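Acetylacetone-cleaving enzyme (Acinetobacter johnsonii, PDB 3BAL) uses one iron ion per subunit to cleave acetylacetone with molecular oxygen into methylglyoxal and acetate. Local coordinates at residues Val22-Ala27 against Gly31-Gln36. Residues are numbered along the deposited sequence; the frame is centred on the assembly and turned at random.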
ATOM      1  N   VAL A  22      -9.877 -23.598  11.899  1.00 20.10           N
ATOM      2  CA  VAL A  22     -10.624 -24.532  11.055  1.00 19.40           C
ATOM      3  C   VAL A  22      -9.672 -25.160  10.035  1.00 20.65           C
ATOM      4  O   VAL A  22      -8.601 -24.617   9.758  1.00 17.68           O
ATOM      5  CB  VAL A  22     -11.775 -23.827  10.275  1.00 18.76           C
ATOM      6  CG1 VAL A  22     -12.776 -23.232  11.241  1.00 18.66           C
ATOM      7  CG2 VAL A  22     -11.214 -22.754   9.345  1.00 16.74           C
ATOM      8  N   PRO A  23     -10.051 -26.318   9.466  1.00 20.98           N
ATOM      9  CA  PRO A  23      -9.194 -26.978   8.475  1.00 21.83           C
ATOM     10  C   PRO A  23      -8.983 -26.092   7.242  1.00 22.20           C
ATOM     11  O   PRO A  23      -9.929 -25.487   6.734  1.00 21.32           O
ATOM     12  CB  PRO A  23      -9.970 -28.254   8.140  1.00 21.82           C
ATOM     13  CG  PRO A  23     -10.718 -28.546   9.410  1.00 21.59           C
ATOM     14  CD  PRO A  23     -11.206 -27.169   9.810  1.00 22.54           C
ATOM     15  N   PHE A  24      -7.738 -26.012   6.780  1.00 21.80           N
ATOM     16  CA  PHE A  24      -7.379 -25.229   5.600  1.00 21.44           C
ATOM     17  C   PHE A  24      -7.771 -26.111   4.407  1.00 22.00           C
ATOM     18  O   PHE A  24      -7.571 -27.325   4.452  1.00 22.01           O
ATOM     19  CB  PHE A  24      -5.870 -24.967   5.600  1.00 20.98           C
ATOM     20  CG  PHE A  24      -5.422 -23.975   4.567  1.00 20.50           C
ATOM     21  CD1 PHE A  24      -5.704 -22.622   4.717  1.00 19.99           C
ATOM     22  CD2 PHE A  24      -4.721 -24.393   3.438  1.00 18.86           C
ATOM     23  CE1 PHE A  24      -5.297 -21.695   3.758  1.00 20.04           C
ATOM     24  CE2 PHE A  24      -4.309 -23.475   2.476  1.00 17.75           C
ATOM     25  CZ  PHE A  24      -4.598 -22.122   2.638  1.00 18.10           C
ATOM     26  N   PRO A  25      -8.322 -25.521   3.327  1.00 22.94           N
ATOM     27  CA  PRO A  25      -8.725 -26.330   2.166  1.00 24.04           C
ATOM     28  C   PRO A  25      -7.708 -27.355   1.661  1.00 25.28           C
ATOM     29  O   PRO A  25      -6.545 -27.032   1.414  1.00 24.82           O
ATOM     30  CB  PRO A  25      -9.103 -25.277   1.117  1.00 24.34           C
ATOM     31  CG  PRO A  25      -8.368 -24.052   1.554  1.00 24.90           C
ATOM     32  CD  PRO A  25      -8.489 -24.085   3.046  1.00 22.47           C
ATOM     33  N   GLU A  26      -8.168 -28.597   1.519  1.00 25.46           N
ATOM     34  CA  GLU A  26      -7.329 -29.697   1.063  1.00 26.47           C
ATOM     35  C   GLU A  26      -6.816 -29.515  -0.350  1.00 25.72           C
ATOM     36  O   GLU A  26      -5.806 -30.106  -0.734  1.00 25.44           O
ATOM     37  CB  GLU A  26      -8.088 -31.024   1.147  1.00 29.39           C
ATOM     38  CG  GLU A  26      -8.215 -31.585   2.550  1.00 36.03           C
ATOM     39  CD  GLU A  26      -8.621 -33.049   2.548  1.00 39.86           C
ATOM     40  OE1 GLU A  26      -9.692 -33.372   1.985  1.00 42.24           O
ATOM     41  OE2 GLU A  26      -7.870 -33.881   3.107  1.00 42.16           O
ATOM     42  N   ALA A  27      -7.510 -28.703  -1.134  1.00 24.21           N
ATOM     43  CA  ALA A  27      -7.084 -28.475  -2.504  1.00 23.99           C
ATOM     44  C   ALA A  27      -5.745 -27.727  -2.558  1.00 24.31           C
ATOM     45  O   ALA A  27      -4.950 -27.943  -3.474  1.00 22.94           O
ATOM     46  CB  ALA A  27      -8.160 -27.694  -3.256  1.00 23.50           C
ATOM     47  N   GLY A  31      -1.545 -32.373   4.691  1.00 21.08           N
ATOM     48  CA  GLY A  31      -1.296 -32.500   6.114  1.00 23.16           C
ATOM     49  C   GLY A  31      -2.453 -31.784   6.782  1.00 23.88           C
ATOM     50  O   GLY A  31      -3.208 -31.076   6.115  1.00 26.64           O
ATOM     51  N   GLY A  32      -2.609 -31.936   8.087  1.00 23.48           N
ATOM     52  CA  GLY A  32      -3.735 -31.286   8.732  1.00 22.25           C
ATOM     53  C   GLY A  32      -3.548 -29.826   9.095  1.00 21.13           C
ATOM     54  O   GLY A  32      -3.618 -29.481  10.271  1.00 22.42           O
ATOM     55  N   ILE A  33      -3.319 -28.959   8.114  1.00 19.82           N
ATOM     56  CA  ILE A  33      -3.137 -27.539   8.417  1.00 18.30           C
ATOM     57  C   ILE A  33      -4.458 -26.880   8.815  1.00 17.90           C
ATOM     58  O   ILE A  33      -5.485 -27.094   8.173  1.00 18.09           O
ATOM     59  CB  ILE A  33      -2.530 -26.768   7.202  1.00 18.47           C
ATOM     60  CG1 ILE A  33      -1.102 -27.249   6.935  1.00 17.07           C
ATOM     61  CG2 ILE A  33      -2.525 -25.265   7.474  1.00 16.36           C
ATOM     62  CD1 ILE A  33      -0.406 -26.513   5.809  1.00 19.62           C
ATOM     63  N   THR A  34      -4.436 -26.098   9.889  1.00 16.93           N
ATOM     64  CA  THR A  34      -5.631 -25.390  10.338  1.00 16.13           C
ATOM     65  C   THR A  34      -5.301 -23.899  10.356  1.00 16.54           C
ATOM     66  O   THR A  34      -4.131 -23.520  10.466  1.00 17.56           O
ATOM     67  CB  THR A  34      -6.099 -25.876  11.746  1.00 15.82           C
ATOM     68  OG1 THR A  34      -4.997 -25.863  12.665  1.00 16.72           O
ATOM     69  CG2 THR A  34      -6.674 -27.288  11.656  1.00 14.06           C
ATOM     70  N   TRP A  35      -6.309 -23.046  10.225  1.00 15.17           N
ATOM     71  CA  TRP A  35      -6.032 -21.615  10.201  1.00 15.56           C
ATOM     72  C   TRP A  35      -7.170 -20.760  10.720  1.00 16.11           C
ATOM     73  O   TRP A  35      -8.217 -21.269  11.123  1.00 14.86           O
ATOM     74  CB  TRP A  35      -5.696 -21.163   8.766  1.00 15.76           C
ATOM     75  CG  TRP A  35      -6.909 -21.081   7.846  1.00 17.12           C
ATOM     76  CD1 TRP A  35      -7.854 -22.049   7.648  1.00 17.74           C
ATOM     77  CD2 TRP A  35      -7.305 -19.968   7.028  1.00 18.19           C
ATOM     78  NE1 TRP A  35      -8.813 -21.607   6.766  1.00 18.53           N
ATOM     79  CE2 TRP A  35      -8.503 -20.334   6.372  1.00 18.24           C
ATOM     80  CE3 TRP A  35      -6.766 -18.695   6.787  1.00 16.29           C
ATOM     81  CZ2 TRP A  35      -9.172 -19.472   5.493  1.00 17.45           C
ATOM     82  CZ3 TRP A  35      -7.433 -17.841   5.910  1.00 16.41           C
ATOM     83  CH2 TRP A  35      -8.623 -18.234   5.278  1.00 16.87           C
ATOM     84  N   GLN A  36      -6.924 -19.451  10.702  1.00 16.45           N
ATOM     85  CA  GLN A  36      -7.880 -18.429  11.116  1.00 18.55           C
ATOM     86  C   GLN A  36      -7.621 -17.144  10.333  1.00 18.10           C
ATOM     87  O   GLN A  36      -6.492 -16.652  10.308  1.00 17.37           O
ATOM     88  CB  GLN A  36      -7.744 -18.078  12.605  1.00 19.31           C
ATOM     89  CG  GLN A  36      -8.456 -19.005  13.577  1.00 20.82           C
ATOM     90  CD  GLN A  36      -8.554 -18.401  14.969  1.00 21.13           C
ATOM     91  OE1 GLN A  36      -9.088 -17.295  15.142  1.00 19.40           O
ATOM     92  NE2 GLN A  36      -8.045 -19.119  15.970  1.00 17.81           N
TER
HETATM   93  O   HOH W   1     -11.077 -23.057   5.403  1.00 23.84           O
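Trp35 sets its CG between its own backbone N and carbonyl carbon (chi1 75°), while Phe24 swings its CG away from its N (chi1 -170°), and the two rings meet. The place is one margin of the cupin jelly roll, where the short strand 22-23 pairs antiparallel with the start of strand 34-41 and is one of the two outermost strands of its sheet within the chain. Val22 and Trp35 are the hydrogen-bonded pair: Val22 N donates to Trp35 O at 3.0 Å, and Trp35 N returns a bond of 2.8 Å to Val22 O, both in the carbonyl plane. That same Val22 O also receives a CA-H...O contact from Thr34. Pro23 opposite Thr34 makes the non-hydrogen-bonded pair, so its lack of an N-H costs no rung. One residue on, Phe24 N reaches Ile33 O at 2.9 Å, the last backbone bond before the two segments part.

Above this backbone, the stack is T-shaped: the Phe24 edge points at the face of the five-membered ring of Trp35, with CD1 offset toward the rim and 3.7 Å from Trp35 CG, the planes at 88°. Val22 CG2 packs against the pyrrole side of the indole, 3.7 Å from NE1, and Phe24 CB rests against Ile33 CG2. Around the contact, Phe24 makes a second edge-to-face pair with Phe59, Trp35 touches Ala49 and Phe51 of strand 46-53, and Val22 touches Trp145 of helix 138-148. The Phe24 side chain lies about 10 Å from the zinc ion that His62, His64 and His104 hold in this crystal, where the enzyme's cofactor is iron. Pro25 CD sits over one Phe24 face. At the indole edge a water in the ring plane accepts from Trp35 NE1 and donates to Pro23 O, 3.0 Å from each.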